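Side-chain contacts in choline binding protein PCPA (Streptococcus pneumoniae, PDB 4CP6), which probably binds choline at the pneumococcal cell surface, where it carries a long leucine-rich repeat domain studied as a vaccine antigen: residues A[350-353]-A[354-358]; A[376-380]-A[381-385]. All blocks are in the same frame, centred on the assembly; numbering follows the deposited sequence.

How the contacts relate
Following the chain from the N terminus, contact 1 comes first: the short strand 351-352 runs into a tight turn and on into strand 357-358. Contact 2, at 376-385, follows once contact 1 has closed; there strand 377-378 leads into a second turn. The two are in series, neither nested nor crossed, yet their centres lie only about 5 Å apart because successive coils of the repeat domain stack side by side. Strands 351-352 and 377-378 pair in parallel, and the two turns join through S354 and D381, through the backbones of F355 and D381, and through T382, whose hydroxyl meets carbonyls of contact 1.

Contact 1: A[350-353]-A[354-358]; sequences NSLP and SFFLS
L352 lays its CD2 methyl over one face of the F356 ring, offset toward the rim, with CD2 4.0 Å from F356 CZ. The leucine chain is extended through CD1 (chi2 -179°), which leaves CD2 as the branch turned to the aromatic. P353 CD comes obliquely to the CD1 side of the same ring, 3.9 Å from F356 CD1, so that two consecutive residues pack against one phenyl group.

The turn brings them together. P353 to F356 forms a type II beta turn, in which F355 takes up a positive phi of 63° and its side chain points away from the 350-353 segment. F356, by contrast, folds back: with CG anti to the backbone N (chi1 -176°), the ring reaches across the turn toward L352, and its CB lies 3.5 Å from P353 O. The side chains meet through apolar contacts, and the two segments share no hydrogen bond. The S354 hydroxyl bonds instead to the carboxylate of D381, one coil further on.

The F356 ring is buried, meeting F329 edge-to-face and touching M334 and I345, the last of which L352 also contacts. F355 stacks on H332 of the preceding coil. A leucine at the end of a short strand and a phenylalanine in the last position of the turn, both directed into the interior, are the kind of inward-facing layer that fills the core of a BspA-type leucine-rich repeat solenoid.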
ATOM      1  N   ASN A 350     -19.610  -0.107  25.926  1.00 14.97           N
ATOM      2  CA  ASN A 350     -20.315  -1.092  26.758  1.00 15.91           C
ATOM      3  C   ASN A 350     -20.370  -2.478  26.143  1.00 18.23           C
ATOM      4  O   ASN A 350     -20.984  -3.367  26.719  1.00 18.33           O
ATOM      5  CB  ASN A 350     -21.739  -0.604  27.090  1.00 20.40           C
ATOM      6  CG  ASN A 350     -22.587  -0.308  25.875  1.00 34.48           C
ATOM      7  OD1 ASN A 350     -22.657  -1.079  24.923  1.00 27.22           O
ATOM      8  ND2 ASN A 350     -23.262   0.824  25.877  1.00 35.51           N
ATOM      9  N   SER A 351     -19.757  -2.674  24.968  1.00 15.32           N
ATOM     10  CA  SER A 351     -19.758  -3.961  24.302  1.00 15.48           C
ATOM     11  C   SER A 351     -18.371  -4.144  23.715  1.00 18.19           C
ATOM     12  O   SER A 351     -17.894  -3.273  22.979  1.00 18.89           O
ATOM     13  CB  SER A 351     -20.825  -3.984  23.215  1.00 18.93           C
ATOM     14  OG  SER A 351     -20.783  -5.203  22.495  1.00 27.77           O
ATOM     15  N   LEU A 352     -17.694  -5.223  24.102  1.00 13.86           N
ATOM     16  CA  LEU A 352     -16.353  -5.495  23.589  1.00 13.36           C
ATOM     17  C   LEU A 352     -16.431  -6.625  22.608  1.00 16.92           C
ATOM     18  O   LEU A 352     -16.929  -7.707  22.953  1.00 15.59           O
ATOM     19  CB  LEU A 352     -15.351  -5.779  24.695  1.00 13.75           C
ATOM     20  CG  LEU A 352     -15.241  -4.719  25.795  1.00 17.40           C
ATOM     21  CD1 LEU A 352     -14.199  -5.119  26.800  1.00 18.02           C
ATOM     22  CD2 LEU A 352     -14.867  -3.355  25.212  1.00 20.03           C
ATOM     23  N   PRO A 353     -16.000  -6.387  21.357  1.00 13.63           N
ATOM     24  CA  PRO A 353     -16.151  -7.417  20.331  1.00 12.65           C
ATOM     25  C   PRO A 353     -15.150  -8.548  20.417  1.00 13.28           C
ATOM     26  O   PRO A 353     -14.183  -8.499  21.190  1.00 12.31           O
ATOM     27  CB  PRO A 353     -15.984  -6.627  19.032  1.00 14.54           C
ATOM     28  CG  PRO A 353     -15.031  -5.543  19.388  1.00 18.68           C
ATOM     29  CD  PRO A 353     -15.369  -5.165  20.810  1.00 15.01           C
ATOM     30  N   SER A 354     -15.349  -9.567  19.574  1.00 12.47           N
ATOM     31  CA  SER A 354     -14.420 -10.661  19.470  1.00 11.17           C
ATOM     32  C   SER A 354     -13.092 -10.113  18.979  1.00 11.10           C
ATOM     33  O   SER A 354     -13.054  -9.157  18.186  1.00 11.97           O
ATOM     34  CB  SER A 354     -14.924 -11.643  18.414  1.00 13.49           C
ATOM     35  OG  SER A 354     -16.067 -12.313  18.920  1.00 15.73           O
ATOM     36  N   PHE A 355     -11.996 -10.741  19.397  1.00 10.73           N
ATOM     37  CA  PHE A 355     -10.644 -10.442  18.893  1.00 10.97           C
ATOM     38  C   PHE A 355     -10.183  -9.014  19.188  1.00 12.46           C
ATOM     39  O   PHE A 355      -9.361  -8.448  18.455  1.00 13.50           O
ATOM     40  CB  PHE A 355     -10.553 -10.740  17.377  1.00 13.29           C
ATOM     41  CG  PHE A 355     -11.001 -12.143  17.018  1.00 14.52           C
ATOM     42  CD1 PHE A 355     -10.370 -13.249  17.563  1.00 18.46           C
ATOM     43  CD2 PHE A 355     -12.081 -12.345  16.175  1.00 17.22           C
ATOM     44  CE1 PHE A 355     -10.779 -14.543  17.231  1.00 21.77           C
ATOM     45  CE2 PHE A 355     -12.505 -13.642  15.853  1.00 20.61           C
ATOM     46  CZ  PHE A 355     -11.844 -14.725  16.379  1.00 19.39           C
ATOM     47  N   PHE A 356     -10.657  -8.447  20.280  1.00 10.20           N
ATOM     48  CA  PHE A 356     -10.346  -7.084  20.689  1.00  9.56           C
ATOM     49  C   PHE A 356      -8.887  -6.882  21.086  1.00 11.61           C
ATOM     50  O   PHE A 356      -8.229  -5.934  20.615  1.00 10.55           O
ATOM     51  CB  PHE A 356     -11.280  -6.740  21.835  1.00 10.91           C
ATOM     52  CG  PHE A 356     -11.215  -5.345  22.387  1.00 11.05           C
ATOM     53  CD1 PHE A 356     -11.664  -4.260  21.637  1.00 11.80           C
ATOM     54  CD2 PHE A 356     -10.825  -5.123  23.708  1.00 11.72           C
ATOM     55  CE1 PHE A 356     -11.681  -2.965  22.184  1.00 12.56           C
ATOM     56  CE2 PHE A 356     -10.843  -3.834  24.252  1.00 13.68           C
ATOM     57  CZ  PHE A 356     -11.284  -2.774  23.483  1.00 12.94           C
ATOM     58  N   LEU A 357      -8.347  -7.799  21.929  1.00  9.86           N
ATOM     59  CA  LEU A 357      -6.992  -7.638  22.442  1.00  9.63           C
ATOM     60  C   LEU A 357      -6.332  -8.997  22.500  1.00 10.98           C
ATOM     61  O   LEU A 357      -6.907  -9.941  23.064  1.00 11.36           O
ATOM     62  CB  LEU A 357      -7.075  -6.945  23.791  1.00  9.84           C
ATOM     63  CG  LEU A 357      -5.758  -6.714  24.496  1.00 11.60           C
ATOM     64  CD1 LEU A 357      -4.828  -5.780  23.673  1.00 11.33           C
ATOM     65  CD2 LEU A 357      -5.975  -6.152  25.870  1.00 11.62           C
ATOM     66  N   SER A 358      -5.168  -9.131  21.860  1.00 10.08           N
ATOM     67  CA  SER A 358      -4.518 -10.430  21.729  1.00  9.98           C
ATOM     68  C   SER A 358      -3.058 -10.238  21.354  1.00 11.62           C
ATOM     69  O   SER A 358      -2.568  -9.110  21.185  1.00 10.57           O
ATOM     70  CB  SER A 358      -5.216 -11.281  20.653  1.00 12.07           C
ATOM     71  OG  SER A 358      -5.125 -10.650  19.380  1.00 13.44           O
TER

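Contact 2: A[376-380]-A[381-385]; sequences FSVKK and DTFAI
A type I beta turn from K379 to T382 carries the chain out of strand 377-378, in the loop portion of a leucine-rich repeat coil, and the T382 side chain fastens it from within. The turn closes with the bond from T382 N to K379 O (3.1 Å). Its N-H is nearly straight on the oxygen at 166°, but the donor stands well above the carbonyl plane. In the reverse direction, K379 N donates to T382 OG1 at 2.8 Å, with an N-H...O angle of 154°. The threonine torsion makes this possible: OG1 lies beside its own backbone N and opposite the carbonyl carbon (chi1 -70°), turned back to the start of the turn. The two residues therefore hold each other by a backbone bond and a side-chain bond. The same hydroxyl has L352 O and P353 O of the preceding coil as acceptors, so its one proton must be shared or alternate between them.

V378 crosses T382 at about a right angle, its CG1 methyl resting 3.8 Å from T382 CB and continuing obliquely to the F383 ring. T382 CG2 in turn sits 3.6 Å above one face of that ring, toward its rim. D381 OD1, the partner of S354, lies 3.6 Å from K379 CB. A water donates to K379 O at 2.8 Å and accepts from F383 N, giving this carbonyl a second partner and linking the turn to the residue after it.

Around the turn, V378 leans on V401 and N405 of helix 396-405, whereas F383 packs on I367 of strand 366-369 and L357 of strand 357-358, and meets F391 of strand 390-393 edge-to-face.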
ATOM      1  N   PHE A 376     -23.490  -4.444  30.032  1.00 19.77           N
ATOM      2  CA  PHE A 376     -22.096  -4.587  29.565  1.00 17.30           C
ATOM      3  C   PHE A 376     -21.850  -5.984  29.021  1.00 18.84           C
ATOM      4  O   PHE A 376     -22.158  -6.955  29.704  1.00 18.95           O
ATOM      5  CB  PHE A 376     -21.130  -4.317  30.732  1.00 17.84           C
ATOM      6  CG  PHE A 376     -19.684  -4.238  30.298  1.00 17.81           C
ATOM      7  CD1 PHE A 376     -19.176  -3.080  29.730  1.00 18.90           C
ATOM      8  CD2 PHE A 376     -18.843  -5.331  30.430  1.00 18.04           C
ATOM      9  CE1 PHE A 376     -17.857  -3.013  29.297  1.00 19.76           C
ATOM     10  CE2 PHE A 376     -17.516  -5.252  30.010  1.00 19.01           C
ATOM     11  CZ  PHE A 376     -17.044  -4.106  29.425  1.00 17.41           C
ATOM     12  N   SER A 377     -21.251  -6.096  27.823  1.00 15.47           N
ATOM     13  CA  SER A 377     -21.006  -7.403  27.251  1.00 15.92           C
ATOM     14  C   SER A 377     -19.578  -7.619  26.750  1.00 16.73           C
ATOM     15  O   SER A 377     -18.918  -6.703  26.232  1.00 15.60           O
ATOM     16  CB  SER A 377     -22.020  -7.693  26.149  1.00 22.41           C
ATOM     17  OG  SER A 377     -21.815  -6.854  25.029  1.00 30.83           O
ATOM     18  N   VAL A 378     -19.133  -8.873  26.872  1.00 14.88           N
ATOM     19  CA  VAL A 378     -17.804  -9.372  26.502  1.00 14.24           C
ATOM     20  C   VAL A 378     -18.063 -10.730  25.849  1.00 16.72           C
ATOM     21  O   VAL A 378     -18.951 -11.471  26.306  1.00 17.79           O
ATOM     22  CB  VAL A 378     -16.948  -9.562  27.798  1.00 19.09           C
ATOM     23  CG1 VAL A 378     -15.586 -10.183  27.510  1.00 19.80           C
ATOM     24  CG2 VAL A 378     -16.775  -8.234  28.540  1.00 18.83           C
ATOM     25  N   LYS A 379     -17.272 -11.087  24.834  1.00 13.32           N
ATOM     26  CA  LYS A 379     -17.364 -12.421  24.239  1.00 13.10           C
ATOM     27  C   LYS A 379     -16.246 -13.267  24.799  1.00 13.82           C
ATOM     28  O   LYS A 379     -15.247 -12.733  25.322  1.00 12.40           O
ATOM     29  CB  LYS A 379     -17.240 -12.361  22.699  1.00 15.82           C
ATOM     30  CG  LYS A 379     -18.337 -11.541  21.995  1.00 23.13           C
ATOM     31  CD  LYS A 379     -19.721 -12.173  22.132  1.00 33.61           C
ATOM     32  CE  LYS A 379     -20.673 -11.725  21.047  1.00 56.74           C
ATOM     33  NZ  LYS A 379     -22.079 -12.120  21.341  1.00 64.05           N
ATOM     34  N   LYS A 380     -16.355 -14.598  24.650  1.00 12.23           N
ATOM     35  CA  LYS A 380     -15.304 -15.455  25.167  1.00 11.80           C
ATOM     36  C   LYS A 380     -13.969 -15.284  24.441  1.00 12.94           C
ATOM     37  O   LYS A 380     -12.923 -15.622  24.995  1.00 13.30           O
ATOM     38  CB  LYS A 380     -15.739 -16.914  25.168  1.00 14.47           C
ATOM     39  CG  LYS A 380     -16.693 -17.152  26.334  1.00 17.89           C
ATOM     40  CD  LYS A 380     -17.159 -18.571  26.386  1.00 16.96           C
ATOM     41  CE  LYS A 380     -18.096 -18.782  27.546  1.00 17.26           C
ATOM     42  NZ  LYS A 380     -18.855 -20.053  27.345  1.00 18.34           N
ATOM     43  N   ASP A 381     -14.000 -14.721  23.218  1.00 11.09           N
ATOM     44  CA  ASP A 381     -12.774 -14.451  22.474  1.00 11.57           C
ATOM     45  C   ASP A 381     -12.457 -12.967  22.378  1.00 12.54           C
ATOM     46  O   ASP A 381     -11.634 -12.574  21.547  1.00 12.72           O
ATOM     47  CB  ASP A 381     -12.789 -15.131  21.093  1.00 13.56           C
ATOM     48  CG  ASP A 381     -13.954 -14.727  20.237  1.00 14.51           C
ATOM     49  OD1 ASP A 381     -14.720 -13.842  20.655  1.00 16.34           O
ATOM     50  OD2 ASP A 381     -14.073 -15.260  19.114  1.00 19.15           O
ATOM     51  N   THR A 382     -13.082 -12.119  23.219  1.00 10.44           N
ATOM     52  CA  THR A 382     -12.724 -10.696  23.240  1.00 10.02           C
ATOM     53  C   THR A 382     -11.243 -10.554  23.633  1.00 11.27           C
ATOM     54  O   THR A 382     -10.486  -9.820  22.979  1.00 10.23           O
ATOM     55  CB  THR A 382     -13.620  -9.968  24.237  1.00 11.20           C
ATOM     56  OG1 THR A 382     -14.951  -9.931  23.715  1.00 11.72           O
ATOM     57  CG2 THR A 382     -13.149  -8.542  24.521  1.00 11.19           C
ATOM     58  N   PHE A 383     -10.853 -11.230  24.716  1.00 10.65           N
ATOM     59  CA  PHE A 383      -9.495 -11.168  25.245  1.00 10.24           C
ATOM     60  C   PHE A 383      -8.769 -12.482  25.090  1.00 12.37           C
ATOM     61  O   PHE A 383      -9.331 -13.556  25.373  1.00 11.50           O
ATOM     62  CB  PHE A 383      -9.560 -10.846  26.757  1.00 11.03           C
ATOM     63  CG  PHE A 383     -10.106  -9.474  27.051  1.00 10.30           C
ATOM     64  CD1 PHE A 383      -9.342  -8.337  26.819  1.00 11.12           C
ATOM     65  CD2 PHE A 383     -11.379  -9.312  27.600  1.00 11.51           C
ATOM     66  CE1 PHE A 383      -9.858  -7.064  27.075  1.00 11.54           C
ATOM     67  CE2 PHE A 383     -11.870  -8.039  27.912  1.00 12.49           C
ATOM     68  CZ  PHE A 383     -11.105  -6.926  27.647  1.00 11.44           C
ATOM     69  N   ALA A 384      -7.506 -12.412  24.700  1.00 10.92           N
ATOM     70  CA  ALA A 384      -6.585 -13.533  24.719  1.00 10.65           C
ATOM     71  C   ALA A 384      -5.324 -12.917  25.292  1.00 13.12           C
ATOM     72  O   ALA A 384      -4.446 -12.409  24.565  1.00 12.83           O
ATOM     73  CB  ALA A 384      -6.351 -14.103  23.328  1.00 11.43           C
ATOM     74  N   ILE A 385      -5.300 -12.834  26.628  1.00 10.55           N
ATOM     75  CA  ILE A 385      -4.274 -12.084  27.337  1.00 10.96           C
ATOM     76  C   ILE A 385      -3.631 -12.891  28.466  1.00 11.97           C
ATOM     77  O   ILE A 385      -4.213 -13.883  28.930  1.00 11.66           O
ATOM     78  CB  ILE A 385      -4.908 -10.784  27.917  1.00 12.89           C
ATOM     79  CG1 ILE A 385      -6.007 -11.078  28.978  1.00 13.70           C
ATOM     80  CG2 ILE A 385      -5.457  -9.882  26.789  1.00 12.46           C
ATOM     81  CD1 ILE A 385      -6.507  -9.824  29.732  1.00 12.68           C
TER
HETATM   82  O   HOH W   1     -12.781 -12.424  26.657  1.00 11.61           O
HETATM   83  O   HOH W   2     -11.175 -14.681  27.022  1.00 12.76           O